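PILD processed protein (Shewanella oneidensis, PDB 4D40) is a type IV pilin that probably assembles, after processing by the prepilin peptidase PilD, into pilus fibres on the bacterial surface. Local coordinates at residues A[53-59]-A[71-76]. Coordinates in Å, arbitrary orientation, origin at the centre of the assembly. Numbering follows the deposited sequence.
Sequences FGFSLKA and TLSLDH
The ring of Phe-55 (chi1 p, 70°) packs obliquely against the backbone where strand 72-75 ends, one face covered by Asp-75 C and His-76 CA, with Phe-55 CE2 3.6 Å from His-76 CB. Just beyond the last strand pair the His-76 imidazole (chi1 p) turns one face to Gly-54, whose CA sits 3.4 Å from the ring centroid, nearly on its normal, in a CH-pi contact; a CB at Gly-54 would clash with the ring. Two weak hydrogen bonds, from His-76 N and His-76 ND1, converge on Phe-55 O, each 3.4 Å long. From here the strands run antiparallel at 162°, their axes 4.6 Å apart. Leu-57 and Leu-74 form a hydrogen-bonded pair (N to O 2.9 Å in both directions), as do Ala-59 and Leu-72 (Ala-59 N to Leu-72 O 2.8 Å, Leu-72 N to Ala-59 O 2.9 Å). Ser-56 with Asp-75 and Lys-58 with Ser-73 are non-hydrogen-bonded pairs. These are the central strands of the antiparallel sheet that type IV pilins pack on their long N-terminal helix: Phe-55 and Leu-57 (chi1 m) both touch Leu-20 of helix 2-27. On the face of Ser-56 and Ser-73, Lys-58 curls back so that NZ donates to Ser-56 OG at 2.7 Å, and Lys-58 CG lies 3.9 Å from Ser-73 CB. Asp-75 OD1 turns away to accept from the backbone N of Lys-77 and Val-79 in the following turn.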
ATOM      1  N   PHE A  53       5.236 -11.472  10.638  1.00 24.70           N
ATOM      2  CA  PHE A  53       4.450 -10.713  11.614  1.00 24.81           C
ATOM      3  C   PHE A  53       4.264  -9.245  11.221  1.00 23.38           C
ATOM      4  O   PHE A  53       3.528  -8.510  11.891  1.00 23.79           O
ATOM      5  CB  PHE A  53       5.096 -10.798  12.999  1.00 27.12           C
ATOM      6  CG  PHE A  53       4.845 -12.102  13.703  1.00 28.84           C
ATOM      7  CD1 PHE A  53       3.565 -12.456  14.093  1.00 29.00           C
ATOM      8  CD2 PHE A  53       5.890 -12.969  13.985  1.00 30.68           C
ATOM      9  CE1 PHE A  53       3.331 -13.658  14.749  1.00 30.88           C
ATOM     10  CE2 PHE A  53       5.661 -14.171  14.637  1.00 33.02           C
ATOM     11  CZ  PHE A  53       4.381 -14.511  15.026  1.00 32.59           C
ATOM     12  N   GLY A  54       4.921  -8.826  10.141  1.00 23.67           N
ATOM     13  CA  GLY A  54       4.771  -7.481   9.612  1.00 23.17           C
ATOM     14  C   GLY A  54       4.697  -7.469   8.097  1.00 22.41           C
ATOM     15  O   GLY A  54       4.888  -8.503   7.458  1.00 23.63           O
ATOM     16  N   PHE A  55       4.415  -6.303   7.523  1.00 20.07           N
ATOM     17  CA  PHE A  55       4.483  -6.125   6.074  1.00 19.38           C
ATOM     18  C   PHE A  55       4.611  -4.661   5.690  1.00 24.33           C
ATOM     19  O   PHE A  55       4.378  -3.765   6.499  1.00 20.03           O
ATOM     20  CB  PHE A  55       3.241  -6.711   5.382  1.00 18.96           C
ATOM     21  CG  PHE A  55       1.971  -5.938   5.637  1.00 17.75           C
ATOM     22  CD1 PHE A  55       1.688  -4.777   4.940  1.00 17.94           C
ATOM     23  CD2 PHE A  55       1.049  -6.384   6.578  1.00 20.97           C
ATOM     24  CE1 PHE A  55       0.527  -4.073   5.170  1.00 20.96           C
ATOM     25  CE2 PHE A  55      -0.109  -5.687   6.808  1.00 21.23           C
ATOM     26  CZ  PHE A  55      -0.374  -4.524   6.099  1.00 19.69           C
ATOM     27  N   SER A  56       4.959  -4.440   4.428  1.00 19.45           N
ATOM     28  CA  SER A  56       4.912  -3.120   3.826  1.00 20.97           C
ATOM     29  C   SER A  56       4.199  -3.205   2.489  1.00 20.79           C
ATOM     30  O   SER A  56       4.591  -3.989   1.621  1.00 21.57           O
ATOM     31  CB  SER A  56       6.313  -2.555   3.625  1.00 20.05           C
ATOM     32  OG  SER A  56       6.255  -1.350   2.876  1.00 21.01           O
ATOM     33  N   LEU A  57       3.151  -2.401   2.344  1.00 16.45           N
ATOM     34  CA  LEU A  57       2.483  -2.206   1.060  1.00 17.67           C
ATOM     35  C   LEU A  57       2.984  -0.900   0.476  1.00 18.92           C
ATOM     36  O   LEU A  57       3.038   0.106   1.187  1.00 18.74           O
ATOM     37  CB  LEU A  57       0.962  -2.159   1.225  1.00 19.14           C
ATOM     38  CG  LEU A  57       0.241  -3.485   1.432  1.00 17.41           C
ATOM     39  CD1 LEU A  57      -1.177  -3.245   1.957  1.00 21.30           C
ATOM     40  CD2 LEU A  57       0.207  -4.267   0.128  1.00 19.64           C
ATOM     41  N   LYS A  58       3.357  -0.896  -0.804  1.00 18.07           N
ATOM     42  CA  LYS A  58       3.806   0.342  -1.425  1.00 16.36           C
ATOM     43  C   LYS A  58       3.106   0.598  -2.739  1.00 21.33           C
ATOM     44  O   LYS A  58       2.732  -0.331  -3.456  1.00 21.59           O
ATOM     45  CB  LYS A  58       5.314   0.333  -1.670  1.00 20.88           C
ATOM     46  CG  LYS A  58       6.142   0.209  -0.405  1.00 21.48           C
ATOM     47  CD  LYS A  58       7.617   0.378  -0.709  1.00 27.58           C
ATOM     48  CE  LYS A  58       8.408   0.659   0.549  1.00 35.29           C
ATOM     49  NZ  LYS A  58       8.429  -0.536   1.421  1.00 33.06           N
ATOM     50  N   ALA A  59       2.952   1.884  -3.032  1.00 21.44           N
ATOM     51  CA  ALA A  59       2.478   2.357  -4.323  1.00 18.19           C
ATOM     52  C   ALA A  59       3.519   3.305  -4.890  1.00 16.96           C
ATOM     53  O   ALA A  59       3.707   4.410  -4.379  1.00 20.45           O
ATOM     54  CB  ALA A  59       1.139   3.050  -4.184  1.00 18.31           C
ATOM     55  N   THR A  71       6.459   7.948  -3.604  1.00 25.41           N
ATOM     56  CA  THR A  71       6.049   6.612  -3.203  1.00 22.74           C
ATOM     57  C   THR A  71       5.262   6.644  -1.906  1.00 24.93           C
ATOM     58  O   THR A  71       5.683   7.260  -0.921  1.00 26.54           O
ATOM     59  CB  THR A  71       7.263   5.687  -3.039  1.00 23.73           C
ATOM     60  OG1 THR A  71       7.927   5.564  -4.302  1.00 26.91           O
ATOM     61  CG2 THR A  71       6.830   4.300  -2.554  1.00 26.78           C
ATOM     62  N   LEU A  72       4.123   5.963  -1.921  1.00 23.33           N
ATOM     63  CA  LEU A  72       3.247   5.865  -0.764  1.00 21.44           C
ATOM     64  C   LEU A  72       3.421   4.500  -0.135  1.00 22.31           C
ATOM     65  O   LEU A  72       3.531   3.508  -0.844  1.00 22.28           O
ATOM     66  CB  LEU A  72       1.792   6.058  -1.168  1.00 21.25           C
ATOM     67  CG  LEU A  72       1.501   7.222  -2.103  1.00 21.40           C
ATOM     68  CD1 LEU A  72       0.113   7.054  -2.696  1.00 23.71           C
ATOM     69  CD2 LEU A  72       1.630   8.545  -1.381  1.00 27.08           C
ATOM     70  N   SER A  73       3.446   4.429   1.188  1.00 20.78           N
ATOM     71  CA  SER A  73       3.477   3.123   1.825  1.00 19.60           C
ATOM     72  C   SER A  73       2.576   3.071   3.041  1.00 22.62           C
ATOM     73  O   SER A  73       2.235   4.095   3.634  1.00 21.79           O
ATOM     74  CB  SER A  73       4.899   2.736   2.224  1.00 21.76           C
ATOM     75  OG  SER A  73       5.370   3.533   3.287  1.00 26.13           O
ATOM     76  N   LEU A  74       2.214   1.842   3.383  1.00 19.75           N
ATOM     77  CA  LEU A  74       1.316   1.528   4.486  1.00 19.69           C
ATOM     78  C   LEU A  74       1.776   0.204   5.087  1.00 21.28           C
ATOM     79  O   LEU A  74       1.908  -0.777   4.359  1.00 19.04           O
ATOM     80  CB  LEU A  74      -0.123   1.436   3.983  1.00 18.79           C
ATOM     81  CG  LEU A  74      -1.192   0.935   4.955  1.00 21.94           C
ATOM     82  CD1 LEU A  74      -1.188   1.781   6.201  1.00 29.99           C
ATOM     83  CD2 LEU A  74      -2.564   0.963   4.290  1.00 29.29           C
ATOM     84  N   ASP A  75       2.031   0.165   6.397  1.00 22.72           N
ATOM     85  CA  ASP A  75       2.502  -1.071   7.032  1.00 19.16           C
ATOM     86  C   ASP A  75       1.450  -1.718   7.934  1.00 18.66           C
ATOM     87  O   ASP A  75       0.311  -1.251   8.037  1.00 23.53           O
ATOM     88  CB  ASP A  75       3.803  -0.828   7.824  1.00 23.34           C
ATOM     89  CG  ASP A  75       3.608  -0.015   9.099  1.00 30.61           C
ATOM     90  OD1 ASP A  75       2.464   0.241   9.521  1.00 25.09           O
ATOM     91  OD2 ASP A  75       4.640   0.354   9.698  1.00 32.86           O
ATOM     92  N   HIS A  76       1.859  -2.799   8.584  1.00 22.18           N
ATOM     93  CA  HIS A  76       0.970  -3.609   9.415  1.00 23.58           C
ATOM     94  C   HIS A  76       0.483  -2.891  10.669  1.00 25.69           C
ATOM     95  O   HIS A  76      -0.426  -3.378  11.352  1.00 26.79           O
ATOM     96  CB  HIS A  76       1.682  -4.897   9.826  1.00 25.93           C
ATOM     97  CG  HIS A  76       2.992  -4.666  10.515  1.00 23.86           C
ATOM     98  ND1 HIS A  76       4.115  -4.231   9.848  1.00 25.51           N
ATOM     99  CD2 HIS A  76       3.358  -4.802  11.813  1.00 24.58           C
ATOM    100  CE1 HIS A  76       5.116  -4.113  10.701  1.00 28.45           C
ATOM    101  NE2 HIS A  76       4.684  -4.451  11.900  1.00 27.88           N
TER